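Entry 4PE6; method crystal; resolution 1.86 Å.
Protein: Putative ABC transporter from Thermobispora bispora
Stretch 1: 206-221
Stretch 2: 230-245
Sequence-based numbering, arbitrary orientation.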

# COMPACT_ATOMS: atom_id res chain seq x y z
N THR A 206 21.45 1.65 21.46
CA THR A 206 21.73 1.12 20.13
C THR A 206 20.51 0.39 19.56
O THR A 206 19.85 -0.40 20.25
CB THR A 206 22.92 0.15 20.16
OG1 THR A 206 24.01 0.75 20.87
CG2 THR A 206 23.38 -0.18 18.72
N VAL A 207 20.21 0.67 18.30
CA VAL A 207 19.02 0.14 17.64
C VAL A 207 19.43 -0.91 16.62
O VAL A 207 20.14 -0.60 15.69
CB VAL A 207 18.24 1.28 16.94
CG1 VAL A 207 17.05 0.71 16.18
CG2 VAL A 207 17.78 2.31 17.96
N ASP A 208 18.95 -2.14 16.78
CA ASP A 208 19.32 -3.24 15.88
C ASP A 208 18.42 -3.34 14.65
O ASP A 208 18.85 -3.80 13.57
CB ASP A 208 19.32 -4.53 16.68
CG ASP A 208 20.26 -4.45 17.87
OD1 ASP A 208 21.47 -4.38 17.62
OD2 ASP A 208 19.81 -4.39 19.05
N ALA A 209 17.18 -2.92 14.78
CA ALA A 209 16.26 -2.96 13.66
C ALA A 209 15.19 -1.89 13.76
O ALA A 209 14.79 -1.50 14.86
CB ALA A 209 15.60 -4.33 13.58
N VAL A 210 14.69 -1.48 12.60
CA VAL A 210 13.54 -0.60 12.54
C VAL A 210 12.47 -1.22 11.66
O VAL A 210 12.65 -1.36 10.45
CB VAL A 210 13.93 0.79 12.02
CG1 VAL A 210 12.72 1.70 12.05
CG2 VAL A 210 15.08 1.34 12.85
N ILE A 211 11.38 -1.61 12.31
CA ILE A 211 10.27 -2.28 11.65
C ILE A 211 9.27 -1.21 11.25
O ILE A 211 8.57 -0.62 12.09
CB ILE A 211 9.61 -3.33 12.56
CG1 ILE A 211 10.62 -4.41 12.95
CG2 ILE A 211 8.43 -3.97 11.86
CD1 ILE A 211 10.10 -5.45 13.92
N GLY A 212 9.22 -0.95 9.95
CA GLY A 212 8.41 0.13 9.44
C GLY A 212 7.50 -0.27 8.32
O GLY A 212 7.23 -1.46 8.09
N CYS A 213 7.03 0.76 7.61
CA CYS A 213 6.11 0.63 6.49
C CYS A 213 6.78 1.24 5.26
O CYS A 213 6.65 2.44 5.02
CB CYS A 213 4.81 1.37 6.79
SG CYS A 213 3.60 1.28 5.47
N GLY A 214 7.54 0.43 4.53
CA GLY A 214 8.19 0.86 3.30
C GLY A 214 8.90 2.21 3.46
O GLY A 214 8.72 3.11 2.66
N ASP A 215 9.70 2.34 4.50
CA ASP A 215 10.30 3.62 4.85
C ASP A 215 11.78 3.52 5.16
O ASP A 215 12.39 4.50 5.62
CB ASP A 215 9.57 4.17 6.08
CG ASP A 215 9.46 3.13 7.18
OD1 ASP A 215 10.35 2.26 7.23
OD2 ASP A 215 8.48 3.17 7.97
N GLY A 216 12.36 2.35 4.89
CA GLY A 216 13.74 2.06 5.29
C GLY A 216 14.81 2.99 4.74
O GLY A 216 15.85 3.17 5.36
N TYR A 217 14.57 3.59 3.57
CA TYR A 217 15.59 4.50 2.99
C TYR A 217 15.66 5.75 3.86
O TYR A 217 16.74 6.21 4.17
CB TYR A 217 15.26 4.87 1.54
CG TYR A 217 16.27 5.80 0.89
CD1 TYR A 217 17.41 5.31 0.27
CD2 TYR A 217 16.09 7.19 0.91
CE1 TYR A 217 18.34 6.17 -0.32
CE2 TYR A 217 17.00 8.04 0.34
CZ TYR A 217 18.12 7.53 -0.28
OH TYR A 217 19.01 8.39 -0.85
N GLY A 218 14.51 6.28 4.25
CA GLY A 218 14.43 7.44 5.15
C GLY A 218 14.97 7.15 6.53
O GLY A 218 15.65 7.97 7.14
N VAL A 219 14.66 5.97 7.05
CA VAL A 219 15.19 5.54 8.32
C VAL A 219 16.74 5.49 8.25
O VAL A 219 17.46 6.05 9.10
CB VAL A 219 14.55 4.18 8.72
CG1 VAL A 219 15.25 3.54 9.91
CG2 VAL A 219 13.07 4.40 9.02
N ALA A 220 17.25 4.93 7.17
CA ALA A 220 18.69 4.86 6.98
C ALA A 220 19.35 6.26 7.00
O ALA A 220 20.35 6.46 7.66
CB ALA A 220 19.01 4.11 5.68
N GLN A 221 18.76 7.24 6.31
CA GLN A 221 19.25 8.61 6.33
C GLN A 221 19.30 9.17 7.75
O GLN A 221 20.24 9.87 8.08
CB GLN A 221 18.39 9.54 5.48
CG GLN A 221 18.41 9.33 3.98
CD GLN A 221 17.30 10.13 3.29
OE1 GLN A 221 16.10 9.94 3.56
NE2 GLN A 221 17.68 11.04 2.39
N ILE A 230 23.78 1.59 10.25
CA ILE A 230 22.48 1.41 9.66
C ILE A 230 21.91 0.06 10.19
O ILE A 230 22.53 -0.98 10.04
CB ILE A 230 22.59 1.41 8.11
CG1 ILE A 230 23.31 2.68 7.59
CG2 ILE A 230 21.23 1.24 7.45
CD1 ILE A 230 22.61 4.00 7.88
N PRO A 231 20.74 0.08 10.86
CA PRO A 231 20.14 -1.20 11.31
C PRO A 231 19.46 -1.98 10.21
O PRO A 231 19.43 -1.53 9.07
CB PRO A 231 19.09 -0.74 12.32
CG PRO A 231 18.68 0.60 11.81
CD PRO A 231 19.92 1.23 11.25
N ALA A 232 18.90 -3.15 10.53
CA ALA A 232 17.99 -3.81 9.59
C ALA A 232 16.76 -2.93 9.43
O ALA A 232 16.18 -2.49 10.42
CB ALA A 232 17.59 -5.21 10.07
N VAL A 233 16.38 -2.64 8.19
CA VAL A 233 15.23 -1.79 7.91
C VAL A 233 14.24 -2.44 6.95
O VAL A 233 14.50 -3.50 6.35
CB VAL A 233 15.66 -0.40 7.36
CG1 VAL A 233 16.46 0.38 8.39
CG2 VAL A 233 16.46 -0.54 6.08
N THR A 234 13.08 -1.81 6.82
CA THR A 234 12.04 -2.26 5.90
C THR A 234 11.98 -1.24 4.78
O THR A 234 11.42 -0.17 4.94
CB THR A 234 10.68 -2.37 6.61
OG1 THR A 234 10.35 -1.12 7.25
CG2 THR A 234 10.70 -3.48 7.64
N PHE A 235 12.62 -1.56 3.65
CA PHE A 235 12.73 -0.63 2.57
C PHE A 235 11.45 -0.42 1.80
O PHE A 235 10.63 -1.33 1.68
CB PHE A 235 13.78 -1.11 1.56
CG PHE A 235 15.18 -0.92 2.02
CD1 PHE A 235 15.68 0.36 2.22
CD2 PHE A 235 16.01 -2.00 2.24
CE1 PHE A 235 16.98 0.56 2.64
CE2 PHE A 235 17.32 -1.80 2.66
CZ PHE A 235 17.80 -0.52 2.86
N GLU A 236 11.34 0.78 1.25
CA GLU A 236 10.51 1.06 0.08
C GLU A 236 10.76 0.03 -1.01
O GLU A 236 11.91 -0.41 -1.19
CB GLU A 236 10.87 2.43 -0.52
CG GLU A 236 10.57 3.63 0.36
CD GLU A 236 11.66 3.98 1.35
OE1 GLU A 236 12.61 3.19 1.54
OE2 GLU A 236 11.56 5.05 1.97
N THR A 237 9.73 -0.32 -1.76
CA THR A 237 9.86 -1.19 -2.92
C THR A 237 10.03 -0.33 -4.16
O THR A 237 9.48 -0.63 -5.21
CB THR A 237 8.63 -2.10 -3.07
OG1 THR A 237 7.45 -1.30 -2.94
CG2 THR A 237 8.64 -3.20 -2.01
N ASN A 238 10.78 0.78 -4.03
CA ASN A 238 10.97 1.67 -5.16
C ASN A 238 12.39 1.55 -5.70
O ASN A 238 13.23 0.86 -5.12
CB ASN A 238 10.56 3.13 -4.82
CG ASN A 238 11.49 3.83 -3.84
OD1 ASN A 238 12.52 3.31 -3.42
ND2 ASN A 238 11.11 5.04 -3.47
N GLY A 239 12.64 2.20 -6.83
CA GLY A 239 13.96 2.14 -7.48
C GLY A 239 15.10 2.63 -6.60
O GLY A 239 16.18 2.05 -6.60
N ARG A 240 14.87 3.71 -5.87
CA ARG A 240 15.91 4.33 -5.06
C ARG A 240 16.35 3.44 -3.88
O ARG A 240 17.54 3.32 -3.58
CB ARG A 240 15.43 5.68 -4.53
CG ARG A 240 16.42 6.39 -3.60
CD ARG A 240 15.87 7.72 -3.12
NE ARG A 240 15.62 8.62 -4.24
CZ ARG A 240 14.42 8.91 -4.75
NH1 ARG A 240 13.30 8.39 -4.24
NH2 ARG A 240 14.35 9.74 -5.78
N ALA A 241 15.38 2.81 -3.22
CA ALA A 241 15.70 1.98 -2.05
C ALA A 241 16.40 0.68 -2.46
O ALA A 241 17.38 0.25 -1.83
CB ALA A 241 14.45 1.66 -1.26
N LEU A 242 15.89 0.06 -3.53
CA LEU A 242 16.53 -1.14 -4.08
C LEU A 242 17.98 -0.90 -4.49
O LEU A 242 18.86 -1.71 -4.18
CB LEU A 242 15.72 -1.68 -5.26
CG LEU A 242 14.64 -2.71 -4.92
CD1 LEU A 242 14.02 -2.57 -3.54
CD2 LEU A 242 13.55 -2.66 -5.99
N SER A 243 18.23 0.22 -5.15
CA SER A 243 19.59 0.62 -5.54
C SER A 243 20.49 0.88 -4.33
O SER A 243 21.68 0.54 -4.34
CB SER A 243 19.56 1.86 -6.43
OG SER A 243 18.64 1.72 -7.51
N TYR A 244 19.94 1.52 -3.30
CA TYR A 244 20.69 1.81 -2.08
C TYR A 244 21.06 0.50 -1.38
O TYR A 244 22.19 0.33 -0.91
CB TYR A 244 19.87 2.72 -1.15
CG TYR A 244 20.49 2.95 0.21
CD1 TYR A 244 21.46 3.93 0.41
CD2 TYR A 244 20.11 2.16 1.30
CE1 TYR A 244 22.02 4.14 1.66
CE2 TYR A 244 20.67 2.36 2.54
CZ TYR A 244 21.62 3.34 2.72
OH TYR A 244 22.16 3.52 3.96
N TRP A 245 20.09 -0.41 -1.33
CA TRP A 245 20.28 -1.76 -0.81
C TRP A 245 21.47 -2.46 -1.51
O TRP A 245 22.32 -3.07 -0.86
CB TRP A 245 18.96 -2.54 -1.00
CG TRP A 245 18.81 -3.84 -0.26
CD1 TRP A 245 19.67 -4.39 0.64
CD2 TRP A 245 17.71 -4.74 -0.37
NE1 TRP A 245 19.18 -5.59 1.09
CE2 TRP A 245 17.97 -5.83 0.49
CE3 TRP A 245 16.51 -4.74 -1.10
CZ2 TRP A 245 17.10 -6.91 0.62
CZ3 TRP A 245 15.65 -5.82 -0.98
CH2 TRP A 245 15.95 -6.89 -0.12
O HOH W 1 12.48 0.68 8.31

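The two stretches meet first as neighbouring parallel strands. Ala 232 N donates to Asp 208 O (3.1 Å), and Val 210 N donates to Ala 232 O (2.8 Å), so Ala 232 is bonded through both its amide and its carbonyl. Ala 209 and Ala 232 lie on the same face of the sheet, their CB atoms 4.1 Å apart. Beyond this point the strands are joined partly by water 1, which donates to Val 210 O (3.0 Å) and to Asp 215 OD1 (2.9 Å) and accepts from Thr 234 N (3.0 Å).

Thr 234, in the p rotamer, places OG1 where Gly 212 N can donate to it (2.9 Å), while its backbone O receives weak bonds from Asp 215 N (3.1 Å) and Gly 216 N (2.7 Å). Asp 215, also p, brings OD2 back to accept from Cys 213 N (2.8 Å), which braces the turn before the helix. Glycine suits position 216 because a CB would point toward the other stretch and clash with Thr 234 O, Phe 235 N and Val 233 CG2. Gly 214 has positive phi, which favours glycine.

Glu 236 starts sideways, but its m, p conformation curls the carboxylate to the first turn of the helix, where OE1 accepts from Tyr 217 N (2.9 Å), an amide without an intrahelical carbonyl partner so early in the helix.

The t rotamer of Tyr 217 lays its ring against the side of the second helix, with Tyr 217 CB 4.3 Å from Ala 241 CB. The aliphatic part of Arg 240 covers one face of the ring, with CD 3.8 Å from the centroid; Tyr 244 CB lies at the edge, which points at the face of the Tyr 244 ring, the planes at 82°. Ala 220 CB points toward the other stretch and touches both Ile 230 CG2 and Tyr 244 CE2, at 4.0 Å each, its short apolar methyl suiting a buried spot. Altogether the contact buries 902 Å².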